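Local coordinates for putative laminarinase (Phanerochaete chrysosporium, PDB 2WNE), which probably hydrolyses beta-1,3-glucan chains such as laminarin, cutting between glucose units, at residues 100-105 against 247-252; 115-120 against 131-136. The protein carries 1 engineered substitution. One frame throughout, in Å; residues are numbered along the deposited sequence. Where two conformers were deposited one is given.

Interaction 1 of 2, residues 100-105 against 247-252; sequences PAAWET and IIINLT. With GLC (alpha-D-glucopyranose), chain B; BGC (beta-D-glucopyranose), chain C.
The indole of Trp103 lies between Ile248 and a sugar. Ile248 CB covers the five-membered ring from one face, 3.9 Å from its centroid, in a CH-pi contact. On the opposite face C5 of the alpha-glucose (GLC) stands 3.3 Å above the centre of the indole plane. One edge meets Asn250, where NE1 donates to OD1 at 2.8 Å in a bent bond of 137°; the far edge approaches C6 of the chain C glucose, 3.9 Å from CH2. This platform belongs to neighbouring antiparallel strands of a curved sheet of the beta-jelly-roll fold of family 16, with Ala101, Trp103, Ile248 and Asn250 on the sugar-binding face. Pro100, Ala102, Glu104, Ile247, Ile249 and Leu251 lie on the other face, where Glu104 runs alongside Ile247 and bonds His83. Chi1 of Trp103, 60°, sets CG between backbone N and carbonyl carbon and lays the ring along Ile248. An alanine at Trp103 would remove the indole and is likely to leave the glucose without its flat support and Asn250 OD1 without its donor. Between the backbones, Trp103 and Ile248 exchange two bonds, the shorter from Ile248 N to Trp103 O, 2.8 Å.

Interaction 2 of 2, residues 115-120 against 131-136; sequences SVDIIE and TLHTGA. Engineered in segment 115-120: Ser115 (natural residue Glu). With BGC (beta-D-glucopyranose), chain D; GLC (alpha-D-glucopyranose), chain B.
Val116 and Leu132 pack side by side on one face of a beta hairpin, Leu132 CD2 reaching to 3.6 Å from Val116 CB, and Ile196 of the second sheet closes over both. This is the tight side of the contact. Next to it, Ser115 and His133 form a hydrogen-bonded antiparallel pair, with His133 N 2.9 Å from Ser115 O. Beyond Val116, Asp117 N gives a straight bond to Thr131 O, 2.8 Å.

The other face, bearing Ser115, Asp117, Thr131 and His133, is the looser side, polar and turned to bound sugar and water. Here a water links Glu120 OE1 to Thr131 OG1. The chi1 of His133, -62°, places the ring beside the backbone N, and its NE2 donates to O4 of the chain D glucose over 2.8 Å, at 164°. That hydroxyl in turn donates to Glu120 OE1, while Glu120 OE2 accepts from O3 of the same sugar, 2.6 Å, and from O6 of the alpha-glucose; Trp99 also bonds OE2. Asp117 OD2 lies by O1 of the alpha-glucose, but the separation is implausibly short and the side chain has two conformers, so its detail is doubtful.

Ser115 is an engineered replacement for glutamate. With that glutamate in place, 115-120 fits the Glu-X-Asp-X-X-Glu signature of family 16, in whose members the first glutamate is the nucleophile and the last the acid/base. Glu120 gripping O3, the hydroxyl that beta-1,3 glucans use for linkage, is consistent with proton transfer to a leaving sugar.

Interactions 1 and 2 are joined by the pairing of strands 98-105 and 115-120, their centres about 11 Å apart. Two probable hydrogen bonds stitch them together: Glu104 N to Val116 O, 2.9 Å, and Ala102 N to Ile119 O, also 2.9 Å. Ala102 faces both Ile118 and Ile119 in a classic beta bulge, after which the chain leads on to Glu120. Strands 246-253, 98-105, 115-120 and 129-133 thus run side by side across one sheet. The alpha-glucose is common to both contacts: interaction 1 supplies the hydrophobic platform beneath it, whereas interaction 2 contributes the polar groups. The chain C glucose is joined to its O3, and the separate chain D glucose stands at its C1 end.

Interaction 1 of 2, residues 100-105 against 247-252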
loop_
_atom_site.group_PDB
_atom_site.type_symbol
_atom_site.label_atom_id
_atom_site.label_comp_id
_atom_site.label_asym_id
_atom_site.label_seq_id
_atom_site.Cartn_x
_atom_site.Cartn_y
_atom_site.Cartn_z
ATOM N N PRO A 100 -3.377 5.085 4.077
ATOM C CA PRO A 100 -2.807 4.876 2.741
ATOM C C PRO A 100 -2.447 3.420 2.505
ATOM O O PRO A 100 -2.155 2.705 3.460
ATOM C CB PRO A 100 -1.531 5.709 2.769
ATOM C CG PRO A 100 -1.099 5.726 4.276
ATOM C CD PRO A 100 -2.345 5.402 5.097
ATOM N N ALA A 101 -2.437 2.998 1.243
ATOM C CA ALA A 101 -1.961 1.670 0.903
ATOM C C ALA A 101 -1.365 1.625 -0.497
ATOM O O ALA A 101 -1.808 2.369 -1.375
ATOM C CB ALA A 101 -3.110 0.610 1.025
ATOM N N ALA A 102 -0.332 0.784 -0.652
ATOM C CA ALA A 102 0.157 0.281 -1.945
ATOM C C ALA A 102 -0.028 -1.236 -1.869
ATOM O O ALA A 102 0.507 -1.890 -0.971
ATOM C CB ALA A 102 1.615 0.604 -2.152
ATOM N N TRP A 103 -0.816 -1.773 -2.796
ATOM C CA TRP A 103 -1.296 -3.136 -2.706
ATOM C C TRP A 103 -1.666 -3.770 -4.051
ATOM O O TRP A 103 -1.624 -3.115 -5.084
ATOM C CB TRP A 103 -2.454 -3.218 -1.695
ATOM C CG TRP A 103 -3.699 -2.377 -1.989
ATOM C CD1 TRP A 103 -3.766 -1.014 -2.136
ATOM C CD2 TRP A 103 -5.039 -2.860 -2.111
ATOM N NE1 TRP A 103 -5.060 -0.623 -2.353
ATOM C CE2 TRP A 103 -5.869 -1.735 -2.339
ATOM C CE3 TRP A 103 -5.633 -4.140 -2.019
ATOM C CZ2 TRP A 103 -7.267 -1.844 -2.497
ATOM C CZ3 TRP A 103 -7.048 -4.247 -2.156
ATOM C CH2 TRP A 103 -7.836 -3.108 -2.394
ATOM N N GLU A 104 -1.993 -5.062 -4.036
ATOM C CA GLU A 104 -2.428 -5.760 -5.250
ATOM C C GLU A 104 -3.696 -6.531 -4.940
ATOM O O GLU A 104 -3.828 -7.041 -3.848
ATOM C CB GLU A 104 -1.349 -6.722 -5.773
ATOM C CG GLU A 104 -0.178 -6.013 -6.425
ATOM C CD GLU A 104 0.845 -6.965 -7.015
ATOM O OE1 GLU A 104 0.596 -8.209 -6.988
ATOM O OE2 GLU A 104 1.903 -6.461 -7.502
ATOM N N THR A 105 -4.614 -6.604 -5.913
ATOM C CA THR A 105 -5.871 -7.341 -5.750
ATOM C C THR A 105 -6.524 -7.569 -7.114
ATOM O O THR A 105 -6.111 -6.979 -8.113
ATOM C CB THR A 105 -6.869 -6.563 -4.793
ATOM O OG1 THR A 105 -7.877 -7.437 -4.289
ATOM C CG2 THR A 105 -7.526 -5.389 -5.490
ATOM N N ILE A 247 -2.184 -3.539 -9.559
ATOM C CA ILE A 247 -1.528 -2.766 -8.513
ATOM C C ILE A 247 -2.440 -1.574 -8.196
ATOM O O ILE A 247 -2.954 -0.905 -9.112
ATOM C CB ILE A 247 -0.116 -2.279 -8.992
ATOM C CG1 ILE A 247 0.849 -3.454 -9.143
ATOM C CG2 ILE A 247 0.506 -1.191 -8.066
ATOM C CD1 ILE A 247 2.137 -3.088 -9.911
ATOM N N ILE A 248 -2.647 -1.300 -6.911
ATOM C CA ILE A 248 -3.469 -0.145 -6.497
ATOM C C ILE A 248 -2.677 0.694 -5.482
ATOM O O ILE A 248 -1.967 0.152 -4.643
ATOM C CB ILE A 248 -4.855 -0.594 -5.944
ATOM C CG1 ILE A 248 -5.617 -1.430 -6.992
ATOM C CG2 ILE A 248 -5.726 0.594 -5.468
ATOM C CD1 ILE A 248 -6.986 -1.900 -6.542
ATOM N N ILE A 249 -2.730 2.018 -5.636
ATOM C CA ILE A 249 -2.149 2.938 -4.683
ATOM C C ILE A 249 -3.237 3.965 -4.332
ATOM O O ILE A 249 -3.862 4.546 -5.215
ATOM C CB ILE A 249 -0.896 3.616 -5.268
ATOM C CG1 ILE A 249 0.109 2.554 -5.743
ATOM C CG2 ILE A 249 -0.262 4.560 -4.224
ATOM C CD1 ILE A 249 1.226 3.068 -6.598
ATOM N N ASN A 250 -3.500 4.163 -3.048
ATOM C CA ASN A 250 -4.662 4.968 -2.656
ATOM C C ASN A 250 -4.445 5.636 -1.333
ATOM O O ASN A 250 -3.467 5.354 -0.639
ATOM C CB ASN A 250 -5.951 4.101 -2.580
ATOM C CG ASN A 250 -5.914 3.087 -1.445
ATOM O OD1 ASN A 250 -5.266 2.028 -1.556
ATOM N ND2 ASN A 250 -6.602 3.412 -0.332
ATOM N N LEU A 251 -5.353 6.543 -0.995
ATOM C CA LEU A 251 -5.397 7.109 0.340
ATOM C C LEU A 251 -6.863 7.272 0.709
ATOM O O LEU A 251 -7.609 7.994 0.011
ATOM C CB LEU A 251 -4.664 8.459 0.386
ATOM C CG LEU A 251 -4.882 9.371 1.619
ATOM C CD1 LEU A 251 -4.388 8.731 2.927
ATOM C CD2 LEU A 251 -4.265 10.757 1.463
ATOM N N THR A 252 -7.285 6.576 1.778
ATOM C CA THR A 252 -8.601 6.843 2.345
ATOM C C THR A 252 -8.431 7.413 3.743
ATOM O O THR A 252 -7.295 7.604 4.212
ATOM C CB THR A 252 -9.593 5.607 2.260
ATOM O OG1 THR A 252 -10.901 6.016 2.670
ATOM C CG2 THR A 252 -9.132 4.442 3.110
HETATM C C1 GLC B . -6.776 -4.303 2.346
HETATM C C2 GLC B . -8.250 -4.675 2.063
HETATM C C3 GLC B . -8.899 -3.625 1.155
HETATM C C4 GLC B . -8.319 -2.225 1.395
HETATM C C5 GLC B . -6.839 -2.229 1.000
HETATM C C6 GLC B . -6.103 -0.900 1.177
HETATM O O1 GLC B . -5.991 -5.468 2.434
HETATM O O2 GLC B . -8.442 -6.005 1.604
HETATM O O3 GLC B . -10.273 -3.604 1.412
HETATM O O4 GLC B . -8.985 -1.295 0.563
HETATM O O5 GLC B . -6.102 -3.279 1.601
HETATM O O6 GLC B . -5.983 -0.568 2.561
HETATM C C2 BGC C . -12.454 -4.392 1.005
HETATM C C3 BGC C . -13.393 -5.189 0.087
HETATM C C4 BGC C . -13.159 -4.901 -1.398
HETATM C C5 BGC C . -11.659 -4.959 -1.735
HETATM C C6 BGC C . -11.334 -4.641 -3.203
HETATM C C1 BGC C . -11.012 -4.468 0.525
HETATM O O2 BGC C . -12.550 -4.801 2.356
HETATM O O3 BGC C . -14.717 -4.801 0.343
HETATM O O4 BGC C . -13.922 -5.829 -2.141
HETATM O O5 BGC C . -10.944 -4.096 -0.848
HETATM O O6 BGC C . -11.640 -3.308 -3.563
#

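Interaction 2 of 2, residues 115-120 against 131-136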
loop_
_atom_site.group_PDB
_atom_site.type_symbol
_atom_site.label_atom_id
_atom_site.label_comp_id
_atom_site.label_asym_id
_atom_site.label_seq_id
_atom_site.Cartn_x
_atom_site.Cartn_y
_atom_site.Cartn_z
ATOM N N SER A 115 -5.670 -10.611 -1.993
ATOM C CA SER A 115 -5.103 -9.279 -1.938
ATOM C C SER A 115 -3.816 -9.318 -1.085
ATOM O O SER A 115 -3.746 -10.046 -0.108
ATOM C CB SER A 115 -6.143 -8.216 -1.492
ATOM O OG SER A 115 -6.544 -8.299 -0.142
ATOM N N VAL A 116 -2.778 -8.619 -1.540
ATOM C CA VAL A 116 -1.547 -8.485 -0.803
ATOM C C VAL A 116 -1.241 -7.004 -0.594
ATOM O O VAL A 116 -1.163 -6.236 -1.563
ATOM C CB VAL A 116 -0.339 -9.250 -1.469
ATOM C CG1 VAL A 116 -0.321 -9.090 -2.975
ATOM C CG2 VAL A 116 0.993 -8.811 -0.872
ATOM N N ASP A 117 -1.107 -6.609 0.677
ATOM C CA ASP A 117 -0.723 -5.247 1.039
ATOM C C ASP A 117 0.785 -5.183 1.239
ATOM O O ASP A 117 1.348 -5.963 2.010
ATOM C CB ASP A 117 -1.440 -4.773 2.308
ATOM C CG ASP A 117 -2.937 -4.630 2.113
ATOM O OD1 ASP A 117 -3.381 -3.567 1.636
ATOM O OD2 ASP A 117 -3.661 -5.582 2.451
ATOM N N ILE A 118 1.414 -4.249 0.532
ATOM C CA ILE A 118 2.869 -4.068 0.550
ATOM C C ILE A 118 3.206 -2.910 1.508
ATOM O O ILE A 118 4.117 -2.987 2.322
ATOM C CB ILE A 118 3.383 -3.832 -0.934
ATOM C CG1 ILE A 118 2.966 -5.030 -1.814
ATOM C CG2 ILE A 118 4.913 -3.622 -0.983
ATOM C CD1 ILE A 118 2.916 -4.795 -3.340
ATOM N N ILE A 119 2.434 -1.832 1.391
ATOM C CA ILE A 119 2.496 -0.705 2.289
ATOM C C ILE A 119 1.072 -0.452 2.797
ATOM O O ILE A 119 0.116 -0.332 2.017
ATOM C CB ILE A 119 3.044 0.556 1.567
ATOM C CG1 ILE A 119 4.367 0.237 0.846
ATOM C CG2 ILE A 119 3.133 1.783 2.559
ATOM C CD1 ILE A 119 4.831 1.333 -0.162
ATOM N N GLU A 120 0.921 -0.410 4.114
ATOM C CA GLU A 120 -0.369 -0.096 4.699
ATOM C C GLU A 120 -0.211 0.217 6.179
ATOM O O GLU A 120 0.598 -0.400 6.883
ATOM C CB GLU A 120 -1.345 -1.264 4.548
ATOM C CG GLU A 120 -2.816 -0.843 4.650
ATOM C CD GLU A 120 -3.753 -2.037 4.792
ATOM O OE1 GLU A 120 -3.259 -3.182 4.938
ATOM O OE2 GLU A 120 -4.978 -1.845 4.747
ATOM N N THR A 131 0.237 -7.717 4.568
ATOM C CA THR A 131 -0.910 -8.572 4.882
ATOM C C THR A 131 -1.522 -9.194 3.630
ATOM O O THR A 131 -1.658 -8.530 2.593
ATOM C CB THR A 131 -2.035 -7.773 5.644
ATOM O OG1 THR A 131 -1.432 -6.936 6.627
ATOM C CG2 THR A 131 -3.058 -8.730 6.350
ATOM N N LEU A 132 -1.875 -10.475 3.739
ATOM C CA LEU A 132 -2.665 -11.157 2.702
ATOM C C LEU A 132 -4.084 -11.314 3.201
ATOM O O LEU A 132 -4.303 -11.560 4.399
ATOM C CB LEU A 132 -2.128 -12.554 2.378
ATOM C CG LEU A 132 -0.648 -12.825 2.097
ATOM C CD1 LEU A 132 -0.505 -14.286 1.620
ATOM C CD2 LEU A 132 -0.099 -11.836 1.079
ATOM N N HIS A 133 -5.044 -11.135 2.289
ATOM C CA HIS A 133 -6.434 -11.512 2.539
ATOM C C HIS A 133 -6.841 -12.524 1.498
ATOM O O HIS A 133 -6.662 -12.287 0.286
ATOM C CB HIS A 133 -7.351 -10.279 2.468
ATOM C CG HIS A 133 -7.031 -9.239 3.493
ATOM N ND1 HIS A 133 -7.807 -9.036 4.613
ATOM C CD2 HIS A 133 -6.007 -8.357 3.576
ATOM C CE1 HIS A 133 -7.278 -8.067 5.340
ATOM N NE2 HIS A 133 -6.190 -7.634 4.729
ATOM N N THR A 134 -7.379 -13.658 1.951
ATOM C CA THR A 134 -7.835 -14.717 1.043
ATOM C C THR A 134 -9.241 -15.270 1.421
ATOM O O THR A 134 -9.820 -14.864 2.439
ATOM C CB THR A 134 -6.808 -15.883 0.993
ATOM O OG1 THR A 134 -6.758 -16.526 2.270
ATOM C CG2 THR A 134 -5.405 -15.381 0.660
ATOM N N GLY A 135 -9.802 -16.147 0.576
ATOM C CA GLY A 135 -10.870 -17.071 1.011
ATOM C C GLY A 135 -10.310 -18.208 1.889
ATOM O O GLY A 135 -9.159 -18.129 2.386
ATOM N N ALA A 136 -11.116 -19.274 2.061
ATOM C CA ALA A 136 -10.890 -20.339 3.063
ATOM C C ALA A 136 -9.640 -21.146 2.811
ATOM O O ALA A 136 -9.171 -21.223 1.675
ATOM C CB ALA A 136 -12.101 -21.290 3.124
HETATM C C2 BGC D . -8.285 -3.807 6.654
HETATM C C3 BGC D . -7.157 -4.366 5.792
HETATM C C4 BGC D . -5.842 -4.581 6.543
HETATM C C5 BGC D . -6.106 -5.319 7.853
HETATM C C6 BGC D . -4.835 -5.391 8.704
HETATM C C1 BGC D . -8.412 -4.596 7.946
HETATM O O2 BGC D . -9.494 -3.887 5.943
HETATM O O3 BGC D . -6.927 -3.495 4.725
HETATM O O4 BGC D . -4.932 -5.300 5.737
HETATM O O5 BGC D . -7.139 -4.656 8.581
HETATM O O6 BGC D . -5.115 -6.115 9.886
HETATM C C1 GLC B . -6.776 -4.303 2.346
HETATM C C2 GLC B . -8.250 -4.675 2.063
HETATM C C3 GLC B . -8.899 -3.625 1.155
HETATM C C4 GLC B . -8.319 -2.225 1.395
HETATM C C5 GLC B . -6.839 -2.229 1.000
HETATM C C6 GLC B . -6.103 -0.900 1.177
HETATM O O1 GLC B . -5.991 -5.468 2.434
HETATM O O2 GLC B . -8.442 -6.005 1.604
HETATM O O3 GLC B . -10.273 -3.604 1.412
HETATM O O4 GLC B . -8.985 -1.295 0.563
HETATM O O5 GLC B . -6.102 -3.279 1.601
HETATM O O6 GLC B . -5.983 -0.568 2.561
HETATM O O HOH W 1 -0.962 -4.680 5.453
#